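Local coordinates for tetratricopeptide TPR_2 repeat protein (PDB 5DJS) that combines tetratricopeptide repeats with a GT-B-type domain of glycosyl transferase family 41, and holds uridine-5'-diphosphate in its cleft, at residues A[413-417]-A[418-422]; A[462-465]-A[466-469]; A[448-451]-A[452-456]; A[401-404]-A[405-408]. The protein carries 1 engineered substitution. One frame throughout, in Å; residues are numbered along the deposited sequence.

Contact 1 (A[413-417]-A[418-422]); sequences ALDTL and PYSGC. With UDP (uridine-5'-diphosphate), chain E.
D415 spreads its carboxylate across the bend onto two successive residues of 418-422, one oxygen for each. OD1 of D415 takes the backbone N-H of G421 at 2.8 Å through its syn lone pair, with an angle of 151° at the hydrogen. OD2 of D415 lies 2.8 Å from OG of S420. CG of D415 stands opposite the backbone N (chi1 180°), which carries the carboxylate forward to the returning chain, where bonds at both oxygens fix its rotation. The S420 hydroxyl is shared further, since the carbonyl O of G421 and OG1 of T448 are also within bonding distance; T448 OG1 bonds to OD2 of D415 as well. One residue on, T416 aims its OG1 at the carbonyl O of Y419, 2.6 Å away and in the carbonyl plane. A cis peptide before P418 helps the chain turn back. The turn delivers C422 N to O2B of uridine-5'-diphosphate, a 2.9 Å hydrogen bond at the cap of helix 423-430. The loop thus leads from strand 412-414 into that helix, with L417 turned from the bend onto helices 344-356 and 465-477, and D415 against strand 435-438.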
loop_
_atom_site.group_PDB
_atom_site.type_symbol
_atom_site.label_atom_id
_atom_site.label_comp_id
_atom_site.label_asym_id
_atom_site.label_seq_id
_atom_site.Cartn_x
_atom_site.Cartn_y
_atom_site.Cartn_z
ATOM N N ALA A 413 -8.680 17.574 -6.480
ATOM C CA ALA A 413 -8.424 16.447 -5.574
ATOM C C ALA A 413 -7.583 16.887 -4.387
ATOM O O ALA A 413 -6.658 17.687 -4.533
ATOM C CB ALA A 413 -7.731 15.330 -6.309
ATOM N N LEU A 414 -7.915 16.366 -3.210
ATOM C CA LEU A 414 -7.180 16.670 -1.977
ATOM C C LEU A 414 -6.452 15.423 -1.509
ATOM O O LEU A 414 -7.049 14.349 -1.439
ATOM C CB LEU A 414 -8.139 17.152 -0.888
ATOM C CG LEU A 414 -8.941 18.413 -1.213
ATOM C CD1 LEU A 414 -9.976 18.683 -0.132
ATOM C CD2 LEU A 414 -8.028 19.614 -1.379
ATOM N N ASP A 415 -5.170 15.572 -1.195
ATOM C CA ASP A 415 -4.328 14.449 -0.754
ATOM C C ASP A 415 -4.275 14.397 0.762
ATOM O O ASP A 415 -4.414 15.423 1.426
ATOM C CB ASP A 415 -2.918 14.617 -1.315
ATOM C CG ASP A 415 -1.967 13.503 -0.910
ATOM O OD1 ASP A 415 -2.377 12.324 -0.971
ATOM O OD2 ASP A 415 -0.807 13.815 -0.527
ATOM N N THR A 416 -4.067 13.199 1.300
ATOM C CA THR A 416 -4.044 12.987 2.749
ATOM C C THR A 416 -2.686 13.286 3.391
ATOM O O THR A 416 -1.649 13.339 2.723
ATOM C CB THR A 416 -4.453 11.550 3.097
ATOM O OG1 THR A 416 -3.697 10.633 2.301
ATOM C CG2 THR A 416 -5.933 11.335 2.819
ATOM N N LEU A 417 -2.731 13.509 4.698
ATOM C CA LEU A 417 -1.549 13.625 5.537
ATOM C C LEU A 417 -1.837 12.919 6.884
ATOM O O LEU A 417 -3.007 12.755 7.246
ATOM C CB LEU A 417 -1.193 15.098 5.766
ATOM C CG LEU A 417 -2.314 16.020 6.276
ATOM C CD1 LEU A 417 -1.936 16.782 7.542
ATOM C CD2 LEU A 417 -2.737 16.990 5.188
ATOM N N PRO A 418 -0.810 12.477 7.619
ATOM C CA PRO A 418 0.609 12.501 7.220
ATOM C C PRO A 418 1.036 11.415 6.216
ATOM O O PRO A 418 2.184 11.452 5.739
ATOM C CB PRO A 418 1.339 12.286 8.553
ATOM C CG PRO A 418 0.383 11.483 9.361
ATOM C CD PRO A 418 -0.980 12.004 9.003
ATOM N N TYR A 419 0.150 10.453 5.931
ATOM C CA TYR A 419 0.409 9.407 4.951
ATOM C C TYR A 419 -0.169 9.904 3.605
ATOM O O TYR A 419 -1.393 9.878 3.367
ATOM C CB TYR A 419 -0.229 8.090 5.419
ATOM C CG TYR A 419 0.157 6.795 4.698
ATOM C CD1 TYR A 419 0.098 6.677 3.302
ATOM C CD2 TYR A 419 0.497 5.648 5.424
ATOM C CE1 TYR A 419 0.404 5.476 2.654
ATOM C CE2 TYR A 419 0.801 4.446 4.781
ATOM C CZ TYR A 419 0.754 4.366 3.392
ATOM O OH TYR A 419 1.055 3.200 2.725
ATOM N N SER A 420 0.731 10.339 2.724
ATOM C CA SER A 420 0.344 10.831 1.410
ATOM C C SER A 420 -0.050 9.690 0.501
ATOM O O SER A 420 0.582 8.626 0.511
ATOM C CB SER A 420 1.473 11.602 0.737
ATOM O OG SER A 420 1.133 11.854 -0.616
ATOM N N GLY A 421 -1.081 9.933 -0.301
ATOM C CA GLY A 421 -1.516 8.976 -1.293
ATOM C C GLY A 421 -0.508 8.888 -2.423
ATOM O O GLY A 421 0.480 9.615 -2.441
ATOM N N CYS A 422 -0.747 7.983 -3.359
ATOM C CA CYS A 422 0.184 7.776 -4.451
ATOM C C CYS A 422 -0.569 7.447 -5.716
ATOM O O CYS A 422 -0.624 8.266 -6.627
ATOM C CB CYS A 422 1.181 6.669 -4.108
ATOM S SG CYS A 422 2.317 6.268 -5.448
HETATM N N1 UDP E . -9.692 1.614 -5.915
HETATM C C2 UDP E . -10.892 1.035 -6.420
HETATM N N3 UDP E . -12.075 1.345 -5.856
HETATM C C4 UDP E . -12.147 2.199 -4.822
HETATM C C5 UDP E . -11.000 2.788 -4.306
HETATM C C6 UDP E . -9.771 2.477 -4.875
HETATM O O2 UDP E . -10.878 0.232 -7.383
HETATM O O4 UDP E . -13.245 2.472 -4.314
HETATM C "C1'" UDP E . -8.389 1.284 -6.533
HETATM C "C2'" UDP E . -7.801 2.534 -7.161
HETATM O "O2'" UDP E . -7.304 2.162 -8.448
HETATM C "C3'" UDP E . -6.737 2.993 -6.171
HETATM C "C4'" UDP E . -6.347 1.738 -5.391
HETATM O "O4'" UDP E . -7.415 0.800 -5.592
HETATM O "O3'" UDP E . -5.609 3.577 -6.808
HETATM C "C5'" UDP E . -6.144 1.915 -3.886
HETATM O "O5'" UDP E . -5.584 3.180 -3.534
HETATM P PA UDP E . -5.607 3.659 -1.986
HETATM O O1A UDP E . -4.824 2.636 -1.199
HETATM O O2A UDP E . -7.047 3.953 -1.634
HETATM O O3A UDP E . -4.830 5.078 -1.909
HETATM P PB UDP E . -3.325 5.332 -2.442
HETATM O O1B UDP E . -3.264 4.757 -3.827
HETATM O O2B UDP E . -3.217 6.821 -2.473
HETATM O O3B UDP E . -2.434 4.662 -1.424
#

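Contact 2 (A[462-465]-A[466-469]); sequences SRTQ and EEYI
S462 and Y468 make the close-packed side of this helix start. CB of S462 sits 3.3 Å from the backbone N of Y468, and OG of S462 lies at the edge of the tyrosine ring, near its plane, 3.4 Å from CB of Y468. Both polar ends are satisfied further in: S462 OG bonds to the carbonyl O of T437, and Y468 OH to the carbonyl O of D415 and to W350. L438 and L349 pack around the tyrosine. Between the inner and outer sides runs the N-cap. T464 holds OG1 between its backbone N and carbonyl carbon (chi1 61°), where it accepts from E467 N at 3.2 Å, and the first regular helical bond follows from Y468 N to T464 O at 2.9 Å. The outer side is looser. R463 and E467 run side by side, pointing the same way, with guanidinium and carboxylate planes only 6° apart, yet NE of R463 stays 4.4 Å from OE2 of E467, beyond a salt bridge. A weak, nearly straight bond of 3.4 Å runs from R463 N to OE1 of E467. Chemically, two N-H groups of the first turn, those of E467 and Y468, are met by the hydroxyl and the carbonyl of T464, while the negative charge of E467 near the helix start probably suits the helix dipole, with R463 adding a modest electrostatic pull.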
loop_
_atom_site.group_PDB
_atom_site.type_symbol
_atom_site.label_atom_id
_atom_site.label_comp_id
_atom_site.label_asym_id
_atom_site.label_seq_id
_atom_site.Cartn_x
_atom_site.Cartn_y
_atom_site.Cartn_z
ATOM N N SER A 462 2.186 22.299 -1.004
ATOM C CA SER A 462 2.362 23.127 0.184
ATOM C C SER A 462 3.467 22.569 1.063
ATOM O O SER A 462 3.691 21.370 1.082
ATOM C CB SER A 462 1.061 23.202 0.974
ATOM O OG SER A 462 0.574 21.909 1.267
ATOM N N ARG A 463 4.166 23.458 1.759
ATOM C CA ARG A 463 5.155 23.090 2.774
ATOM C C ARG A 463 4.596 23.288 4.195
ATOM O O ARG A 463 5.255 22.905 5.158
ATOM C CB ARG A 463 6.443 23.919 2.608
ATOM C CG ARG A 463 7.012 23.984 1.186
ATOM C CD ARG A 463 7.314 25.423 0.768
ATOM N NE ARG A 463 7.477 25.564 -0.684
ATOM C CZ ARG A 463 8.629 25.479 -1.363
ATOM N NH1 ARG A 463 9.796 25.250 -0.752
ATOM N NH2 ARG A 463 8.615 25.625 -2.690
ATOM N N THR A 464 3.419 23.911 4.324
ATOM C CA THR A 464 2.722 24.070 5.612
ATOM C C THR A 464 1.231 23.818 5.461
ATOM O O THR A 464 0.673 23.886 4.368
ATOM C CB THR A 464 2.880 25.482 6.200
ATOM O OG1 THR A 464 2.316 26.438 5.299
ATOM C CG2 THR A 464 4.340 25.820 6.444
ATOM N N GLN A 465 0.587 23.544 6.584
ATOM C CA GLN A 465 -0.830 23.198 6.586
ATOM C C GLN A 465 -1.708 24.377 6.200
ATOM O O GLN A 465 -2.734 24.188 5.552
ATOM C CB GLN A 465 -1.256 22.639 7.949
ATOM C CG GLN A 465 -0.634 21.287 8.279
ATOM C CD GLN A 465 -1.212 20.639 9.526
ATOM O OE1 GLN A 465 -2.116 21.178 10.166
ATOM N NE2 GLN A 465 -0.686 19.469 9.881
ATOM N N GLU A 466 -1.318 25.590 6.583
ATOM C CA GLU A 466 -2.103 26.765 6.205
ATOM C C GLU A 466 -1.881 27.110 4.721
ATOM O O GLU A 466 -2.773 27.666 4.079
ATOM C CB GLU A 466 -1.856 27.944 7.169
ATOM C CG GLU A 466 -0.799 28.958 6.753
ATOM C CD GLU A 466 -0.391 29.899 7.877
ATOM O OE1 GLU A 466 0.340 30.873 7.597
ATOM O OE2 GLU A 466 -0.794 29.668 9.039
ATOM N N GLU A 467 -0.708 26.763 4.183
ATOM C CA GLU A 467 -0.441 26.884 2.742
ATOM C C GLU A 467 -1.246 25.858 1.936
ATOM O O GLU A 467 -1.644 26.128 0.802
ATOM C CB GLU A 467 1.063 26.747 2.457
ATOM C CG GLU A 467 1.469 27.008 1.006
ATOM C CD GLU A 467 2.977 26.974 0.768
ATOM O OE1 GLU A 467 3.758 26.789 1.734
ATOM O OE2 GLU A 467 3.382 27.138 -0.405
ATOM N N TYR A 468 -1.454 24.677 2.519
ATOM C CA TYR A 468 -2.316 23.634 1.938
ATOM C C TYR A 468 -3.710 24.192 1.696
ATOM O O TYR A 468 -4.248 24.047 0.601
ATOM C CB TYR A 468 -2.381 22.424 2.879
ATOM C CG TYR A 468 -3.232 21.236 2.447
ATOM C CD1 TYR A 468 -4.624 21.241 2.592
ATOM C CD2 TYR A 468 -2.637 20.069 1.970
ATOM C CE1 TYR A 468 -5.386 20.136 2.237
ATOM C CE2 TYR A 468 -3.396 18.962 1.608
ATOM C CZ TYR A 468 -4.763 18.998 1.744
ATOM O OH TYR A 468 -5.501 17.904 1.378
ATOM N N ILE A 469 -4.266 24.840 2.723
ATOM C CA ILE A 469 -5.598 25.457 2.657
ATOM C C ILE A 469 -5.642 26.512 1.541
ATOM O O ILE A 469 -6.517 26.453 0.671
ATOM C CB ILE A 469 -6.003 26.100 4.013
ATOM C CG1 ILE A 469 -6.193 25.023 5.093
ATOM C CG2 ILE A 469 -7.302 26.889 3.885
ATOM C CD1 ILE A 469 -6.157 25.548 6.516
#

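Contact 3 (A[448-451]-A[452-456]); sequences TSSL and LRWAG
The carbonyl O of S450 takes the N-H of W454 at 2.9 Å in an almost straight bond (175°), and T448 O holds L452 N just as closely. Between these two, R453 N reaches S449 O at 3.1 Å, so a regular helical turn links the two segments. The side chains leave that turn in different directions. S450 and W454 share one flank: OG of S450 comes up to the edge of the indole, near its plane, 3.2 Å from CD1 of W454. Setting CG of W454 opposite its own carbonyl carbon (chi1 -70°) lays this pyrrole edge back along the helix towards the serine. D285, at the end of a strand of the other sheet, bonds to S450 OG with one carboxylate oxygen and to W454 NE1 with its other, so both polar groups are met by one residue, and H287 lies against the indole. On another side L452 passes its CG 3.3 Å from T448 O before packing onto V461, T437 and L429, while L451 turns to L426 and L429. R453 carries its extended chain past S449 O to a salt bridge with E439. The helix then closes. A455 N is shared weakly between L451 O and L452 O. G456, with positive phi, is the C-prime residue of a Schellman motif, and its N bonds to R453 O at 3.3 Å. This is the helix of a beta-alpha-beta crossover from strand 435-438 to strand 461-462, in the Rossmann-like C-terminal half of a GT-B fold.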
loop_
_atom_site.group_PDB
_atom_site.type_symbol
_atom_site.label_atom_id
_atom_site.label_comp_id
_atom_site.label_asym_id
_atom_site.label_seq_id
_atom_site.Cartn_x
_atom_site.Cartn_y
_atom_site.Cartn_z
ATOM N N THR A 448 3.047 12.078 -3.264
ATOM C CA THR A 448 2.386 13.036 -4.154
ATOM C C THR A 448 3.214 14.297 -4.354
ATOM O O THR A 448 3.295 14.804 -5.476
ATOM C CB THR A 448 1.010 13.449 -3.620
ATOM O OG1 THR A 448 1.133 13.860 -2.249
ATOM C CG2 THR A 448 0.084 12.343 -3.680
ATOM N N SER A 449 3.823 14.806 -3.282
ATOM C CA SER A 449 4.702 15.965 -3.415
ATOM C C SER A 449 5.707 15.707 -4.556
ATOM O O SER A 449 5.873 16.554 -5.423
ATOM C CB SER A 449 5.407 16.320 -2.091
ATOM O OG SER A 449 6.524 15.486 -1.855
ATOM N N SER A 450 6.320 14.519 -4.573
ATOM C CA SER A 450 7.285 14.139 -5.608
ATOM C C SER A 450 6.641 14.099 -6.994
ATOM O O SER A 450 7.093 14.786 -7.913
ATOM C CB SER A 450 7.911 12.775 -5.281
ATOM O OG SER A 450 8.836 12.369 -6.279
ATOM N N LEU A 451 5.584 13.300 -7.124
ATOM C CA LEU A 451 4.819 13.165 -8.381
ATOM C C LEU A 451 4.551 14.532 -9.004
ATOM O O LEU A 451 4.892 14.770 -10.157
ATOM C CB LEU A 451 3.472 12.450 -8.139
ATOM C CG LEU A 451 2.727 11.723 -9.276
ATOM C CD1 LEU A 451 1.222 11.837 -9.083
ATOM C CD2 LEU A 451 3.078 12.193 -10.679
ATOM N N LEU A 452 3.957 15.423 -8.211
ATOM C CA LEU A 452 3.599 16.764 -8.661
ATOM C C LEU A 452 4.819 17.596 -9.095
ATOM O O LEU A 452 4.783 18.248 -10.146
ATOM C CB LEU A 452 2.804 17.497 -7.568
ATOM C CG LEU A 452 1.412 16.948 -7.212
ATOM C CD1 LEU A 452 0.846 17.720 -6.041
ATOM C CD2 LEU A 452 0.442 17.003 -8.382
ATOM N N ARG A 453 5.893 17.564 -8.310
ATOM C CA ARG A 453 7.128 18.267 -8.678
ATOM C C ARG A 453 7.696 17.771 -10.026
ATOM O O ARG A 453 8.011 18.574 -10.903
ATOM C CB ARG A 453 8.183 18.135 -7.579
ATOM C CG ARG A 453 7.897 18.967 -6.336
ATOM C CD ARG A 453 9.136 19.105 -5.457
ATOM N NE ARG A 453 8.878 19.902 -4.254
ATOM C CZ ARG A 453 8.748 21.237 -4.209
ATOM N NH1 ARG A 453 8.840 21.995 -5.307
ATOM N NH2 ARG A 453 8.515 21.828 -3.035
ATOM N N TRP A 454 7.776 16.452 -10.194
ATOM C CA TRP A 454 8.254 15.849 -11.451
ATOM C C TRP A 454 7.342 16.093 -12.659
ATOM O O TRP A 454 7.812 16.020 -13.791
ATOM C CB TRP A 454 8.464 14.336 -11.295
ATOM C CG TRP A 454 9.616 13.953 -10.419
ATOM C CD1 TRP A 454 9.557 13.221 -9.275
ATOM C CD2 TRP A 454 11.000 14.274 -10.621
ATOM N NE1 TRP A 454 10.817 13.060 -8.745
ATOM C CE2 TRP A 454 11.724 13.691 -9.554
ATOM C CE3 TRP A 454 11.698 14.995 -11.599
ATOM C CZ2 TRP A 454 13.115 13.814 -9.431
ATOM C CZ3 TRP A 454 13.084 15.116 -11.482
ATOM C CH2 TRP A 454 13.777 14.527 -10.403
ATOM N N ALA A 455 6.057 16.365 -12.428
ATOM C CA ALA A 455 5.110 16.641 -13.513
ATOM C C ALA A 455 4.898 18.153 -13.773
ATOM O O ALA A 455 3.962 18.531 -14.480
ATOM C CB ALA A 455 3.783 15.952 -13.218
ATOM N N GLY A 456 5.752 19.010 -13.208
ATOM C CA GLY A 456 5.660 20.458 -13.420
ATOM C C GLY A 456 4.736 21.211 -12.472
ATOM O O GLY A 456 4.762 22.437 -12.439
#

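Contact 4 (A[401-404]-A[405-408]); sequences TDLL and ATYN. With UDP (uridine-5'-diphosphate), chain E.
From T401 to N408 the backbone keeps turning but its bonding shortens, from A405 N to T401 O at 3.0 Å, four residues back, to Y407 N with L404 O at 3.1 Å, three back. The change comes at T406, whose N-H is split weakly between D402 O and L403 O. Its side chain reinforces the second of these: OG1 of T406 donates to L403 O at 2.8 Å, so that carbonyl is held by both the hydroxyl and the amide of one residue. The rotation that puts OG1 between backbone N and carbonyl carbon (chi1 66°) folds it back over the turn, and leaves CG2 3.4 Å from D402 O. Y407 comes round on the following step with its ring edge towards L404 O, which lies in the ring plane, 3.7 Å from CD2. That ring continues to F336, meeting it obliquely, and to helix 423-430. L403 reaches the ligand: its two methyls lie over one face of the uracil of uridine-5'-diphosphate, CD1 4.1 Å from C4 and CD2 3.9 Å from C6, so the nucleotide base rests on plain hydrocarbon here. M398, I365 and E427 border the same leucine. The short helix with its tightened end forms part of the nucleotide pocket of the C-terminal Rossmann-like domain, the usual place for a nucleotide in GT-B folds.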
loop_
_atom_site.group_PDB
_atom_site.type_symbol
_atom_site.label_atom_id
_atom_site.label_comp_id
_atom_site.label_asym_id
_atom_site.label_seq_id
_atom_site.Cartn_x
_atom_site.Cartn_y
_atom_site.Cartn_z
ATOM N N THR A 401 -12.122 1.427 -13.613
ATOM C CA THR A 401 -12.537 2.402 -14.640
ATOM C C THR A 401 -13.770 3.212 -14.238
ATOM O O THR A 401 -13.896 4.370 -14.640
ATOM C CB THR A 401 -12.821 1.752 -16.015
ATOM O OG1 THR A 401 -13.776 0.699 -15.863
ATOM C CG2 THR A 401 -11.538 1.205 -16.645
ATOM N N ASP A 402 -14.677 2.607 -13.467
ATOM C CA ASP A 402 -15.813 3.338 -12.899
ATOM C C ASP A 402 -15.338 4.441 -11.947
ATOM O O ASP A 402 -15.914 5.529 -11.935
ATOM C CB ASP A 402 -16.794 2.395 -12.175
ATOM C CG ASP A 402 -17.587 1.501 -13.137
ATOM O OD1 ASP A 402 -17.225 1.413 -14.326
ATOM O OD2 ASP A 402 -18.577 0.875 -12.699
ATOM N N LEU A 403 -14.290 4.164 -11.166
ATOM C CA LEU A 403 -13.729 5.157 -10.237
ATOM C C LEU A 403 -12.996 6.265 -10.975
ATOM O O LEU A 403 -13.168 7.446 -10.660
ATOM C CB LEU A 403 -12.787 4.508 -9.222
ATOM C CG LEU A 403 -12.155 5.440 -8.168
ATOM C CD1 LEU A 403 -13.039 5.603 -6.935
ATOM C CD2 LEU A 403 -10.772 4.943 -7.777
ATOM N N LEU A 404 -12.161 5.884 -11.931
ATOM C CA LEU A 404 -11.530 6.855 -12.834
ATOM C C LEU A 404 -12.560 7.821 -13.466
ATOM O O LEU A 404 -12.353 9.040 -13.501
ATOM C CB LEU A 404 -10.739 6.125 -13.936
ATOM C CG LEU A 404 -9.226 5.843 -13.839
ATOM C CD1 LEU A 404 -8.597 6.207 -12.508
ATOM C CD2 LEU A 404 -8.928 4.392 -14.196
ATOM N N ALA A 405 -13.673 7.265 -13.938
ATOM C CA ALA A 405 -14.736 8.047 -14.574
ATOM C C ALA A 405 -15.355 9.097 -13.642
ATOM O O ALA A 405 -15.732 10.161 -14.121
ATOM C CB ALA A 405 -15.818 7.127 -15.145
ATOM N N THR A 406 -15.440 8.822 -12.330
ATOM C CA THR A 406 -16.014 9.794 -11.363
ATOM C C THR A 406 -15.093 10.979 -11.057
ATOM O O THR A 406 -15.506 11.899 -10.366
ATOM C CB THR A 406 -16.445 9.162 -10.005
ATOM O OG1 THR A 406 -15.297 8.672 -9.304
ATOM C CG2 THR A 406 -17.472 8.043 -10.194
ATOM N N TYR A 407 -13.849 10.955 -11.530
ATOM C CA TYR A 407 -13.009 12.165 -11.497
ATOM C C TYR A 407 -13.526 13.284 -12.411
ATOM O O TYR A 407 -13.237 14.462 -12.168
ATOM C CB TYR A 407 -11.554 11.854 -11.851
ATOM C CG TYR A 407 -10.721 11.394 -10.681
ATOM C CD1 TYR A 407 -10.299 12.298 -9.708
ATOM C CD2 TYR A 407 -10.330 10.055 -10.554
ATOM C CE1 TYR A 407 -9.518 11.887 -8.641
ATOM C CE2 TYR A 407 -9.552 9.633 -9.481
ATOM C CZ TYR A 407 -9.146 10.558 -8.534
ATOM O OH TYR A 407 -8.382 10.149 -7.480
ATOM N N ASN A 408 -14.280 12.915 -13.449
ATOM C CA ASN A 408 -14.946 13.894 -14.320
ATOM C C ASN A 408 -15.879 14.835 -13.567
ATOM O O ASN A 408 -16.031 15.992 -13.971
ATOM C CB ASN A 408 -15.737 13.199 -15.435
ATOM C CG ASN A 408 -14.842 12.649 -16.535
ATOM O OD1 ASN A 408 -13.798 13.220 -16.839
ATOM N ND2 ASN A 408 -15.270 11.555 -17.161
HETATM N N1 UDP E . -9.692 1.614 -5.915
HETATM C C2 UDP E . -10.892 1.035 -6.420
HETATM N N3 UDP E . -12.075 1.345 -5.856
HETATM C C4 UDP E . -12.147 2.199 -4.822
HETATM C C5 UDP E . -11.000 2.788 -4.306
HETATM C C6 UDP E . -9.771 2.477 -4.875
HETATM O O2 UDP E . -10.878 0.232 -7.383
HETATM O O4 UDP E . -13.245 2.472 -4.314
HETATM C "C1'" UDP E . -8.389 1.284 -6.533
HETATM C "C2'" UDP E . -7.801 2.534 -7.161
HETATM O "O2'" UDP E . -7.304 2.162 -8.448
HETATM C "C3'" UDP E . -6.737 2.993 -6.171
HETATM C "C4'" UDP E . -6.347 1.738 -5.391
HETATM O "O4'" UDP E . -7.415 0.800 -5.592
HETATM O "O3'" UDP E . -5.609 3.577 -6.808
HETATM C "C5'" UDP E . -6.144 1.915 -3.886
HETATM O "O5'" UDP E . -5.584 3.180 -3.534
HETATM P PA UDP E . -5.607 3.659 -1.986
HETATM O O1A UDP E . -4.824 2.636 -1.199
HETATM O O2A UDP E . -7.047 3.953 -1.634
HETATM O O3A UDP E . -4.830 5.078 -1.909
HETATM P PB UDP E . -3.325 5.332 -2.442
HETATM O O1B UDP E . -3.264 4.757 -3.827
HETATM O O2B UDP E . -3.217 6.821 -2.473
HETATM O O3B UDP E . -2.434 4.662 -1.424
#

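Along the chain the order is contact 4, 1, 3, 2, all within the C-terminal half of the GT-B fold and its six-stranded parallel sheet. Contact 4 precedes strand 412-414 and contact 1 begins on it; their centres are 18 Å apart, and they meet the uridine-5'-diphosphate at its base and its diphosphate respectively. Contact 1 is the hub: its centre is 13 Å from those of contacts 2 and 3, and it touches both through hydrogen bonds. Contact 3 precedes strand 461-462 and contact 2 begins at its last residue; like charges of R453 and R463 lie near each other. The loop that meets the diphosphate is thus tied to helices 447-454 and 465-477, both later in the chain.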